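Local coordinates for protein insecticidal Delta-Endotoxin Cry8Ea1 (Bacillus Thuringiensis, PDB 3EB7) that kills larvae of the beetle Holotrichia parallela, probably by binding gut-cell receptors and inserting its helical N-terminal domain into the membrane to form pores, at residues P460-N465 with G472-S477; N479-T484 with S565-S570; I503-S508 with K545-S550; S507-D512 with S576-D581. All blocks are in the same frame, centred on the assembly; numbering follows the deposited sequence.

Interaction 1 of 4, residues P460-N465 with G472-S477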
loop_
_atom_site.group_PDB
_atom_site.type_symbol
_atom_site.label_atom_id
_atom_site.label_comp_id
_atom_site.label_asym_id
_atom_site.label_seq_id
_atom_site.Cartn_x
_atom_site.Cartn_y
_atom_site.Cartn_z
ATOM N N PRO A 460 21.791 2.552 3.981
ATOM C CA PRO A 460 21.108 3.862 3.959
ATOM C C PRO A 460 19.564 3.767 4.107
ATOM O O PRO A 460 18.911 2.858 3.558
ATOM C CB PRO A 460 21.494 4.465 2.594
ATOM C CG PRO A 460 22.478 3.549 1.998
ATOM C CD PRO A 460 22.444 2.227 2.704
ATOM N N LYS A 461 19.014 4.713 4.850
ATOM C CA LYS A 461 17.594 4.839 5.020
ATOM C C LYS A 461 17.072 5.660 3.874
ATOM O O LYS A 461 17.864 6.344 3.209
ATOM C CB LYS A 461 17.289 5.535 6.341
ATOM C CG LYS A 461 17.721 4.762 7.573
ATOM C CD LYS A 461 17.495 5.665 8.764
ATOM C CE LYS A 461 17.911 5.036 10.078
ATOM N NZ LYS A 461 17.701 6.022 11.215
ATOM N N PRO A 462 15.740 5.579 3.598
ATOM C CA PRO A 462 15.137 6.472 2.598
ATOM C C PRO A 462 15.299 7.943 2.983
ATOM O O PRO A 462 15.387 8.266 4.149
ATOM C CB PRO A 462 13.661 6.068 2.607
ATOM C CG PRO A 462 13.687 4.660 3.151
ATOM C CD PRO A 462 14.755 4.641 4.163
ATOM N N SER A 463 15.362 8.825 2.002
ATOM C CA SER A 463 15.476 10.253 2.284
ATOM C C SER A 463 14.099 10.857 2.440
ATOM O O SER A 463 13.098 10.238 2.054
ATOM C CB SER A 463 16.270 10.943 1.173
ATOM O OG SER A 463 17.568 10.331 1.085
ATOM N N ALA A 464 14.031 12.041 3.033
ATOM C CA ALA A 464 12.748 12.651 3.302
ATOM C C ALA A 464 12.186 13.254 1.999
ATOM O O ALA A 464 12.453 14.408 1.663
ATOM C CB ALA A 464 12.862 13.690 4.415
ATOM N N ASN A 465 11.459 12.424 1.255
ATOM C CA ASN A 465 10.747 12.789 0.040
ATOM C C ASN A 465 9.561 11.801 -0.068
ATOM O O ASN A 465 9.550 10.784 0.637
ATOM C CB ASN A 465 11.691 12.697 -1.183
ATOM C CG ASN A 465 12.154 11.263 -1.479
ATOM O OD1 ASN A 465 11.340 10.353 -1.662
ATOM N ND2 ASN A 465 13.468 11.061 -1.528
ATOM N N GLY A 472 4.741 2.449 -4.080
ATOM C CA GLY A 472 4.090 1.632 -3.073
ATOM C C GLY A 472 4.930 1.522 -1.829
ATOM O O GLY A 472 4.689 0.638 -0.998
ATOM N N GLY A 473 5.893 2.439 -1.697
ATOM C CA GLY A 473 6.892 2.428 -0.604
ATOM C C GLY A 473 8.098 3.316 -0.929
ATOM O O GLY A 473 8.206 3.813 -2.020
ATOM N N ASP A 474 9.017 3.476 0.001
ATOM C CA ASP A 474 10.136 4.380 -0.188
ATOM C C ASP A 474 11.282 3.850 -1.077
ATOM O O ASP A 474 11.729 2.703 -0.943
ATOM C CB ASP A 474 10.706 4.771 1.165
ATOM C CG ASP A 474 9.736 5.611 1.998
ATOM O OD1 ASP A 474 8.949 6.416 1.416
ATOM O OD2 ASP A 474 9.777 5.455 3.247
ATOM N N PRO A 475 11.774 4.685 -1.990
ATOM C CA PRO A 475 12.995 4.311 -2.720
ATOM C C PRO A 475 14.227 4.569 -1.813
ATOM O O PRO A 475 14.093 5.243 -0.785
ATOM C CB PRO A 475 13.022 5.324 -3.859
ATOM C CG PRO A 475 12.386 6.602 -3.225
ATOM C CD PRO A 475 11.262 6.028 -2.363
ATOM N N ILE A 476 15.411 4.082 -2.209
ATOM C CA ILE A 476 16.667 4.531 -1.592
ATOM C C ILE A 476 17.302 5.551 -2.556
ATOM O O ILE A 476 17.321 5.317 -3.747
ATOM C CB ILE A 476 17.647 3.334 -1.215
ATOM C CG1 ILE A 476 17.000 2.324 -0.242
ATOM C CG2 ILE A 476 18.968 3.819 -0.604
ATOM C CD1 ILE A 476 16.363 2.940 0.926
ATOM N N SER A 477 17.798 6.672 -2.032
ATOM C CA SER A 477 18.348 7.792 -2.839
ATOM C C SER A 477 19.869 7.922 -2.727
ATOM O O SER A 477 20.422 7.687 -1.665
ATOM C CB SER A 477 17.737 9.134 -2.390
ATOM O OG SER A 477 16.317 9.041 -2.339
HETATM O O HOH W 1 18.121 7.287 0.743
HETATM O O HOH W 2 14.849 7.857 -0.541
HETATM O O HOH W 3 9.191 8.039 -0.587
#
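Pro462 packs against Asp474 and Ile476, and the carbons of its ring do much of the direct touching. Its CB lies 3.5 Å from Asp474 CB, the two side chains crossing at about a right angle, and is also close to the carbonyl oxygen of Pro475. One atom further round the ring, Pro462 CG meets Ile476 CD1 at 3.9 Å. That methyl is within reach because chi2 of Ile476 (-49°) folds CD1 back beside CA instead of extending it. The other branch, CG2, faces CB of Pro460, which adds a looser apolar contact at 4.1 Å.

No direct hydrogen bond joins 460-465 to 472-477; three waters carry the polar part of the contact. Water 1 donates to Lys461 O (2.7 Å), accepts from Ser477 N (2.9 Å) and also bonds Ser463 OG. Water 2 accepts from Ser463 N, donates to Pro475 O and is held by Ser477 OG at 2.6 Å. Water 3 joins Asp474 OD1, at 2.6 Å, to Asn465 O, and further acceptors nearby compete for its protons.

Further out, the chain bends in an inverse gamma turn centred on Ala464, and Asn465 OD1 accepts a hydrogen bond from Val467 N. Asn465, Pro475 and Ser477 all rest on Tyr579, while the backbone of Ile476 bonds to Ile580. The arrangement is that of a proline-rich connecting loop laid, through water, over the start of strand 476-478, which pairs antiparallel with strand 578-588 in the C-terminal beta-sandwich of a three-domain Cry toxin.

Interaction 2 of 4, residues N479-T484 with S565-S570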
loop_
_atom_site.group_PDB
_atom_site.type_symbol
_atom_site.label_atom_id
_atom_site.label_comp_id
_atom_site.label_asym_id
_atom_site.label_seq_id
_atom_site.Cartn_x
_atom_site.Cartn_y
_atom_site.Cartn_z
ATOM N N ASN A 479 22.846 10.920 -3.619
ATOM C CA ASN A 479 23.351 12.184 -4.145
ATOM C C ASN A 479 24.816 12.041 -4.567
ATOM O O ASN A 479 25.382 12.941 -5.160
ATOM C CB ASN A 479 23.216 13.312 -3.116
ATOM C CG ASN A 479 21.777 13.745 -2.903
ATOM O OD1 ASN A 479 21.301 13.798 -1.763
ATOM N ND2 ASN A 479 21.085 14.077 -3.988
ATOM N N SER A 480 25.400 10.885 -4.277
ATOM C CA SER A 480 26.753 10.529 -4.684
ATOM C C SER A 480 26.874 9.027 -4.574
ATOM O O SER A 480 25.925 8.357 -4.184
ATOM C CB SER A 480 27.792 11.197 -3.762
ATOM O OG SER A 480 27.654 10.723 -2.425
ATOM N N SER A 481 28.050 8.507 -4.892
ATOM C CA SER A 481 28.297 7.087 -4.975
ATOM C C SER A 481 27.980 6.386 -3.687
ATOM O O SER A 481 28.339 6.862 -2.611
ATOM C CB SER A 481 29.777 6.846 -5.301
ATOM O OG SER A 481 30.098 7.514 -6.496
ATOM N N GLY A 482 27.345 5.228 -3.789
ATOM C CA GLY A 482 27.050 4.463 -2.588
ATOM C C GLY A 482 26.394 3.168 -2.976
ATOM O O GLY A 482 26.277 2.854 -4.160
ATOM N N SER A 483 25.975 2.413 -1.970
ATOM C CA SER A 483 25.356 1.114 -2.163
ATOM C C SER A 483 24.062 1.036 -1.372
ATOM O O SER A 483 23.897 1.733 -0.366
ATOM C CB SER A 483 26.286 0.019 -1.681
ATOM O OG SER A 483 27.437 -0.022 -2.494
ATOM N N THR A 484 23.145 0.195 -1.835
ATOM C CA THR A 484 22.031 -0.197 -1.008
ATOM C C THR A 484 22.620 -1.021 0.116
ATOM O O THR A 484 23.803 -1.340 0.092
ATOM C CB THR A 484 21.025 -1.101 -1.754
ATOM O OG1 THR A 484 21.683 -2.308 -2.162
ATOM C CG2 THR A 484 20.398 -0.375 -2.953
ATOM N N SER A 565 25.131 -1.378 -6.198
ATOM C CA SER A 565 26.106 -0.296 -6.035
ATOM C C SER A 565 26.008 0.692 -7.184
ATOM O O SER A 565 25.911 0.271 -8.356
ATOM C CB SER A 565 27.514 -0.891 -5.984
ATOM O OG SER A 565 27.673 -1.674 -4.806
ATOM N N VAL A 566 26.000 1.990 -6.852
ATOM C CA VAL A 566 26.035 3.057 -7.857
ATOM C C VAL A 566 27.274 3.992 -7.677
ATOM O O VAL A 566 27.730 4.269 -6.545
ATOM C CB VAL A 566 24.682 3.862 -8.013
ATOM C CG1 VAL A 566 23.503 2.919 -8.324
ATOM C CG2 VAL A 566 24.407 4.766 -6.800
ATOM N N ARG A 567 27.778 4.475 -8.811
ATOM C CA ARG A 567 29.120 5.000 -8.943
ATOM C C ARG A 567 29.216 5.918 -10.186
ATOM O O ARG A 567 28.372 5.848 -11.086
ATOM C CB ARG A 567 30.012 3.779 -9.150
ATOM C CG ARG A 567 31.444 3.947 -8.881
ATOM C CD ARG A 567 32.130 2.616 -9.038
ATOM N NE ARG A 567 31.653 1.695 -8.019
ATOM C CZ ARG A 567 31.811 0.367 -8.038
ATOM N NH1 ARG A 567 32.446 -0.235 -9.049
ATOM N NH2 ARG A 567 31.315 -0.363 -7.037
ATOM N N ASN A 568 30.245 6.765 -10.219
ATOM C CA ASN A 568 30.668 7.483 -11.430
ATOM C C ASN A 568 29.543 8.286 -12.054
ATOM O O ASN A 568 29.145 8.058 -13.199
ATOM C CB ASN A 568 31.276 6.474 -12.443
ATOM C CG ASN A 568 32.143 7.144 -13.526
ATOM O OD1 ASN A 568 32.614 8.284 -13.363
ATOM N ND2 ASN A 568 32.367 6.426 -14.634
ATOM N N PHE A 569 29.005 9.210 -11.271
ATOM C CA PHE A 569 27.893 10.049 -11.684
ATOM C C PHE A 569 28.367 11.009 -12.787
ATOM O O PHE A 569 29.412 11.644 -12.630
ATOM C CB PHE A 569 27.387 10.864 -10.490
ATOM C CG PHE A 569 26.541 10.086 -9.479
ATOM C CD1 PHE A 569 25.665 10.773 -8.623
ATOM C CD2 PHE A 569 26.605 8.693 -9.374
ATOM C CE1 PHE A 569 24.904 10.074 -7.672
ATOM C CE2 PHE A 569 25.857 8.002 -8.429
ATOM C CZ PHE A 569 25.023 8.695 -7.575
ATOM N N SER A 570 27.594 11.152 -13.869
ATOM C CA SER A 570 27.907 12.120 -14.936
ATOM C C SER A 570 27.932 13.611 -14.505
ATOM O O SER A 570 28.341 14.478 -15.271
ATOM C CB SER A 570 26.915 11.956 -16.074
ATOM O OG SER A 570 25.630 12.399 -15.682
#
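The ring of Phe569 packs against the backbone of Ser480 and Ser481. Ser481 N stands 4.0 Å above one face, offset toward the rim, while Val566 CG2 and Arg567 O of the ring's own segment lie at its edge, in plane. At the outer end of the ring, CE1 comes 3.5 Å from Ser480 N, and CZ is equally close to the carbonyl carbon of Ser480. With chi1 at -76°, CG is anti to the carbonyl carbon of Phe569, which starts the ring back toward segment 479-484. Phe511 and Val578 also touch this ring, tying it to the interior.

Beyond the aromatic contact, the two segments run antiparallel and are joined by backbone hydrogen bonds. Val566 N gives a nearly straight bond to Gly482 O (2.8 Å, 168° at the hydrogen). The return bond, Gly482 N to Val566 O, spans 2.9 Å and is more bent, with the donor tilted 23° out of the carbonyl plane. Val566 O is also approached by Ser481 CA at 3.3 Å, a CA-H...O contact beside the conventional bond.

In the next, non-hydrogen-bonded pair, Ser483 and Ser565 direct their side chains to the same face, where their hydroxyls hydrogen-bond to each other at 2.9 Å. Both OG atoms are anti to their own carbonyl carbons. Val566 projects from the other face toward Ile580. The pairing joins the start of strand 482-491 to the end of strand 559-567, neighbours in one sheet of the C-terminal jelly-roll beta-sandwich known from three-domain Cry toxins.

Interaction 3 of 4, residues I503-S508 with K545-S550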
loop_
_atom_site.group_PDB
_atom_site.type_symbol
_atom_site.label_atom_id
_atom_site.label_comp_id
_atom_site.label_asym_id
_atom_site.label_seq_id
_atom_site.Cartn_x
_atom_site.Cartn_y
_atom_site.Cartn_z
ATOM N N ILE A 503 16.538 -3.374 -12.655
ATOM C CA ILE A 503 16.408 -2.502 -11.517
ATOM C C ILE A 503 15.585 -1.304 -11.926
ATOM O O ILE A 503 15.904 -0.655 -12.899
ATOM C CB ILE A 503 17.805 -2.053 -10.982
ATOM C CG1 ILE A 503 18.612 -3.246 -10.454
ATOM C CG2 ILE A 503 17.667 -1.055 -9.847
ATOM C CD1 ILE A 503 19.715 -3.629 -11.335
ATOM N N ARG A 504 14.517 -1.018 -11.187
ATOM C CA ARG A 504 13.697 0.160 -11.456
ATOM C C ARG A 504 14.319 1.382 -10.768
ATOM O O ARG A 504 14.600 1.359 -9.565
ATOM C CB ARG A 504 12.247 -0.070 -10.999
ATOM C CG ARG A 504 11.249 0.956 -11.541
ATOM C CD ARG A 504 9.771 0.436 -11.421
ATOM N NE ARG A 504 8.820 1.441 -11.907
ATOM C CZ ARG A 504 7.777 1.905 -11.223
ATOM N NH1 ARG A 504 7.494 1.432 -10.003
ATOM N NH2 ARG A 504 7.000 2.842 -11.766
ATOM N N TYR A 505 14.562 2.439 -11.541
ATOM C CA TYR A 505 15.240 3.614 -11.006
ATOM C C TYR A 505 14.756 4.914 -11.628
ATOM O O TYR A 505 14.075 4.919 -12.615
ATOM C CB TYR A 505 16.756 3.498 -11.179
ATOM C CG TYR A 505 17.212 3.783 -12.603
ATOM C CD1 TYR A 505 17.239 2.770 -13.554
ATOM C CD2 TYR A 505 17.586 5.084 -13.001
ATOM C CE1 TYR A 505 17.655 3.019 -14.864
ATOM C CE2 TYR A 505 17.986 5.347 -14.307
ATOM C CZ TYR A 505 18.028 4.307 -15.228
ATOM O OH TYR A 505 18.418 4.547 -16.520
ATOM N N CYS A 506 15.129 6.021 -11.011
ATOM C CA CYS A 506 14.949 7.321 -11.593
ATOM C C CYS A 506 16.232 8.104 -11.250
ATOM O O CYS A 506 16.683 8.074 -10.081
ATOM C CB CYS A 506 13.700 7.978 -11.004
ATOM S SG CYS A 506 13.465 9.708 -11.505
ATOM N N SER A 507 16.836 8.776 -12.239
ATOM C CA SER A 507 17.986 9.674 -11.955
ATOM C C SER A 507 18.018 10.908 -12.831
ATOM O O SER A 507 17.479 10.897 -13.923
ATOM C CB SER A 507 19.310 8.950 -12.105
ATOM O OG SER A 507 19.450 8.467 -13.420
ATOM N N SER A 508 18.633 11.972 -12.311
ATOM C CA SER A 508 18.954 13.177 -13.063
ATOM C C SER A 508 20.350 13.066 -13.717
ATOM O O SER A 508 20.780 13.986 -14.401
ATOM C CB SER A 508 18.924 14.394 -12.130
ATOM O OG SER A 508 19.775 14.175 -11.006
ATOM N N LYS A 545 12.548 4.216 -14.989
ATOM C CA LYS A 545 13.044 3.359 -16.070
ATOM C C LYS A 545 13.721 2.128 -15.498
ATOM O O LYS A 545 13.975 2.059 -14.304
ATOM C CB LYS A 545 14.027 4.122 -16.983
ATOM C CG LYS A 545 13.444 5.425 -17.601
ATOM C CD LYS A 545 13.730 5.575 -19.098
ATOM C CE LYS A 545 12.778 6.586 -19.754
ATOM N NZ LYS A 545 12.839 7.991 -19.121
ATOM N N PHE A 546 14.038 1.180 -16.371
ATOM C CA PHE A 546 14.717 -0.046 -15.989
ATOM C C PHE A 546 16.194 -0.037 -16.369
ATOM O O PHE A 546 16.557 0.343 -17.471
ATOM C CB PHE A 546 14.035 -1.270 -16.616
ATOM C CG PHE A 546 12.839 -1.749 -15.852
ATOM C CD1 PHE A 546 12.972 -2.188 -14.528
ATOM C CD2 PHE A 546 11.579 -1.779 -16.454
ATOM C CE1 PHE A 546 11.867 -2.633 -13.792
ATOM C CE2 PHE A 546 10.453 -2.222 -15.726
ATOM C CZ PHE A 546 10.608 -2.651 -14.390
ATOM N N ALA A 547 17.033 -0.412 -15.413
ATOM C CA ALA A 547 18.385 -0.840 -15.685
ATOM C C ALA A 547 18.315 -2.361 -15.809
ATOM O O ALA A 547 18.163 -3.059 -14.802
ATOM C CB ALA A 547 19.313 -0.428 -14.560
ATOM N N SER A 548 18.419 -2.857 -17.047
ATOM C CA SER A 548 18.201 -4.258 -17.365
ATOM C C SER A 548 19.474 -4.926 -17.918
ATOM O O SER A 548 20.160 -4.391 -18.792
ATOM C CB SER A 548 17.028 -4.397 -18.343
ATOM O OG SER A 548 16.722 -5.760 -18.616
ATOM N N PHE A 549 19.785 -6.095 -17.362
ATOM C CA PHE A 549 20.894 -6.915 -17.771
ATOM C C PHE A 549 20.329 -8.203 -18.354
ATOM O O PHE A 549 19.350 -8.740 -17.821
ATOM C CB PHE A 549 21.738 -7.313 -16.569
ATOM C CG PHE A 549 22.340 -6.160 -15.824
ATOM C CD1 PHE A 549 21.768 -5.724 -14.619
ATOM C CD2 PHE A 549 23.509 -5.523 -16.298
ATOM C CE1 PHE A 549 22.327 -4.670 -13.898
ATOM C CE2 PHE A 549 24.089 -4.448 -15.570
ATOM C CZ PHE A 549 23.490 -4.025 -14.363
ATOM N N SER A 550 20.999 -8.707 -19.393
ATOM C CA SER A 550 20.673 -9.967 -20.041
ATOM C C SER A 550 21.577 -11.097 -19.569
ATOM O O SER A 550 21.165 -12.245 -19.580
ATOM C CB SER A 550 20.747 -9.836 -21.574
ATOM O OG SER A 550 22.020 -9.335 -21.984
#
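Lys545 and Tyr505 form a hydrogen-bonded antiparallel pair, the first rung between strands 545-548 and 498-507 in one sheet of the toxin's C-terminal beta-sandwich. Lys545 N bonds Tyr505 O, and Lys545 O takes the N-H of Tyr505, each at 2.9 Å and nearly straight. The amine of Lys545 leads off to the backbone oxygen of Glu542.

Phe546 follows on the opposite face, paired with Arg504. Its CE1 touches Arg504 CB at 3.8 Å, and the ring also makes a cation-pi contact with Arg502. Arg504, with CG anti to its backbone N (chi1 -166°) and an extended chain to NE, carries its guanidinium to a salt bridge with Asp581.

Ala547 pairs with Ile503: Ala547 N to Ile503 O measures 2.8 Å, and Ile503 N to Ala547 O 2.7 Å. Here the Tyr505 ring comes edge-on, its CE1 3.5 Å from Ala547 N, which lies in the ring plane, and close to the Ala547 methyl. The chi1 of 77° puts CG of Tyr505 between its backbone N and carbonyl carbon; its hydroxyl bonds to Asn528 O.

Last comes Phe549, which also packs on Phe527 and presents its ring edge to Ile503, with Phe549 CE1 3.8 Å from Ile503 CD1.

Interaction 4 of 4, residues S507-D512 with S576-D581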
loop_
_atom_site.group_PDB
_atom_site.type_symbol
_atom_site.label_atom_id
_atom_site.label_comp_id
_atom_site.label_asym_id
_atom_site.label_seq_id
_atom_site.Cartn_x
_atom_site.Cartn_y
_atom_site.Cartn_z
ATOM N N SER A 507 16.836 8.776 -12.239
ATOM C CA SER A 507 17.986 9.674 -11.955
ATOM C C SER A 507 18.018 10.908 -12.831
ATOM O O SER A 507 17.479 10.897 -13.923
ATOM C CB SER A 507 19.310 8.950 -12.105
ATOM O OG SER A 507 19.450 8.467 -13.420
ATOM N N SER A 508 18.633 11.972 -12.311
ATOM C CA SER A 508 18.954 13.177 -13.063
ATOM C C SER A 508 20.350 13.066 -13.717
ATOM O O SER A 508 20.780 13.986 -14.401
ATOM C CB SER A 508 18.924 14.394 -12.130
ATOM O OG SER A 508 19.775 14.175 -11.006
ATOM N N VAL A 509 21.044 11.943 -13.506
ATOM C CA VAL A 509 22.421 11.745 -13.984
ATOM C C VAL A 509 22.614 10.360 -14.598
ATOM O O VAL A 509 21.833 9.463 -14.300
ATOM C CB VAL A 509 23.482 11.959 -12.853
ATOM C CG1 VAL A 509 23.493 13.386 -12.421
ATOM C CG2 VAL A 509 23.284 10.977 -11.666
ATOM N N ASP A 510 23.620 10.199 -15.468
ATOM C CA ASP A 510 24.038 8.870 -15.943
ATOM C C ASP A 510 24.989 8.325 -14.855
ATOM O O ASP A 510 25.637 9.114 -14.197
ATOM C CB ASP A 510 24.807 8.901 -17.287
ATOM C CG ASP A 510 24.136 9.754 -18.389
ATOM O OD1 ASP A 510 24.894 10.471 -19.130
ATOM O OD2 ASP A 510 22.889 9.721 -18.559
ATOM N N PHE A 511 25.097 6.993 -14.694
ATOM C CA PHE A 511 25.827 6.385 -13.577
ATOM C C PHE A 511 26.201 4.947 -13.891
ATOM O O PHE A 511 25.568 4.275 -14.707
ATOM C CB PHE A 511 24.994 6.411 -12.259
ATOM C CG PHE A 511 23.675 5.691 -12.357
ATOM C CD1 PHE A 511 23.516 4.421 -11.820
ATOM C CD2 PHE A 511 22.587 6.262 -13.058
ATOM C CE1 PHE A 511 22.281 3.735 -11.968
ATOM C CE2 PHE A 511 21.386 5.598 -13.190
ATOM C CZ PHE A 511 21.243 4.325 -12.651
ATOM N N ASP A 512 27.240 4.483 -13.212
ATOM C CA ASP A 512 27.639 3.093 -13.197
ATOM C C ASP A 512 26.822 2.297 -12.125
ATOM O O ASP A 512 26.684 2.734 -10.996
ATOM C CB ASP A 512 29.146 3.033 -12.884
ATOM C CG ASP A 512 30.036 3.398 -14.098
ATOM O OD1 ASP A 512 29.510 3.614 -15.220
ATOM O OD2 ASP A 512 31.288 3.430 -13.933
ATOM N N SER A 576 22.003 16.367 -8.408
ATOM C CA SER A 576 22.454 15.072 -8.894
ATOM C C SER A 576 21.954 13.961 -7.956
ATOM O O SER A 576 22.224 13.994 -6.762
ATOM C CB SER A 576 23.968 15.093 -9.018
ATOM O OG SER A 576 24.327 16.149 -9.909
ATOM N N VAL A 577 21.189 13.021 -8.490
ATOM C CA VAL A 577 20.481 12.057 -7.648
ATOM C C VAL A 577 20.125 10.807 -8.459
ATOM O O VAL A 577 19.729 10.892 -9.624
ATOM C CB VAL A 577 19.210 12.729 -6.968
ATOM C CG1 VAL A 577 18.043 12.944 -7.985
ATOM C CG2 VAL A 577 18.726 11.966 -5.682
ATOM N N VAL A 578 20.346 9.646 -7.855
ATOM C CA VAL A 578 19.809 8.367 -8.307
ATOM C C VAL A 578 18.845 7.814 -7.225
ATOM O O VAL A 578 19.259 7.596 -6.070
ATOM C CB VAL A 578 20.957 7.356 -8.534
ATOM C CG1 VAL A 578 20.454 6.011 -9.087
ATOM C CG2 VAL A 578 22.022 7.941 -9.448
ATOM N N TYR A 579 17.580 7.600 -7.592
ATOM C CA TYR A 579 16.635 6.846 -6.752
ATOM C C TYR A 579 16.569 5.413 -7.215
ATOM O O TYR A 579 16.379 5.161 -8.410
ATOM C CB TYR A 579 15.228 7.392 -6.874
ATOM C CG TYR A 579 15.080 8.819 -6.515
ATOM C CD1 TYR A 579 15.184 9.778 -7.488
ATOM C CD2 TYR A 579 14.860 9.222 -5.188
ATOM C CE1 TYR A 579 15.055 11.088 -7.204
ATOM C CE2 TYR A 579 14.749 10.578 -4.876
ATOM C CZ TYR A 579 14.833 11.504 -5.908
ATOM O OH TYR A 579 14.692 12.881 -5.711
ATOM N N ILE A 580 16.728 4.472 -6.297
ATOM C CA ILE A 580 16.541 3.047 -6.619
ATOM C C ILE A 580 15.262 2.492 -5.965
ATOM O O ILE A 580 15.082 2.581 -4.762
ATOM C CB ILE A 580 17.780 2.205 -6.265
ATOM C CG1 ILE A 580 19.002 2.759 -7.016
ATOM C CG2 ILE A 580 17.532 0.717 -6.621
ATOM C CD1 ILE A 580 20.249 1.941 -6.753
ATOM N N ASP A 581 14.359 1.985 -6.786
ATOM C CA ASP A 581 13.042 1.528 -6.329
ATOM C C ASP A 581 13.084 0.062 -5.948
ATOM O O ASP A 581 12.924 -0.281 -4.782
ATOM C CB ASP A 581 11.959 1.780 -7.393
ATOM C CG ASP A 581 10.634 0.995 -7.126
ATOM O OD1 ASP A 581 9.964 0.641 -8.107
ATOM O OD2 ASP A 581 10.237 0.732 -5.954
#
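Ser507 and Val578 form a non-hydrogen-bonded antiparallel pair with CA atoms 4.3 Å apart, and next to it Ser508 N donates to Val577 O (3.1 Å, 151° at the hydrogen). The same carbonyl oxygen is approached by Ser507 CA at 3.2 Å, in a CA-H...O contact.

Val578 carries the apolar part with both its branches. CG1, anti to the backbone N (chi1 -177°), sits over a face of the Phe511 ring, 4.1 Å from the centroid and 13° off the ring normal, a CH-pi contact displaced toward the CE1-CZ side. CG2 lies over the same ring nearer CG and CD2, and meets Val509 CG2 at 4.0 Å, the two valines crossing at about a right angle. The Phe511 ring also packs on Val566 and Phe527, and meets Tyr505 edge-to-face.

This is a crossing between the two sheets of the beta-sandwich: the chain leaves strand 498-507, which pairs with strand 578-588, and passes through 508-510 into strand 511-517 of the other sheet. Phe511 and Val578 therefore meet in the interior between the layers.

Within the connection, Ser507 OG donates in the carbonyl plane to Val509 O at 2.7 Å; that oxygen in turn lies in plane at the edge of the Phe511 ring. Ser508 OG bonds to Gly575 O and packs against Ser576 CA and CG1 of Val577. Val509 CG1 touches the side chain of Ser576, 3.8 Å from its OG, a hydroxyl bonded to Val573 O.

In the fold
All four contacts belong to the C-terminal beta-sandwich. Interactions 1, 3 and 4 share one sheet, in which strand 578-588 pairs with both 476-478 and 498-507. Interaction 2 lies in the facing sheet, where 559-567 is flanked by 482-491 and 511-517. Interaction 4 connects the layers: its centre is about 8 Å from that of interaction 2 and about 9 Å from that of interaction 3, with which it shares Ser507 and Ser508. Interaction 1, about 13 Å from interaction 4, closes first along the chain. In sequence, both segments of interaction 3 fall between the two segments of interaction 2, which alternate with those of interaction 4, so sequence-distant strands are interlocked into one compact domain.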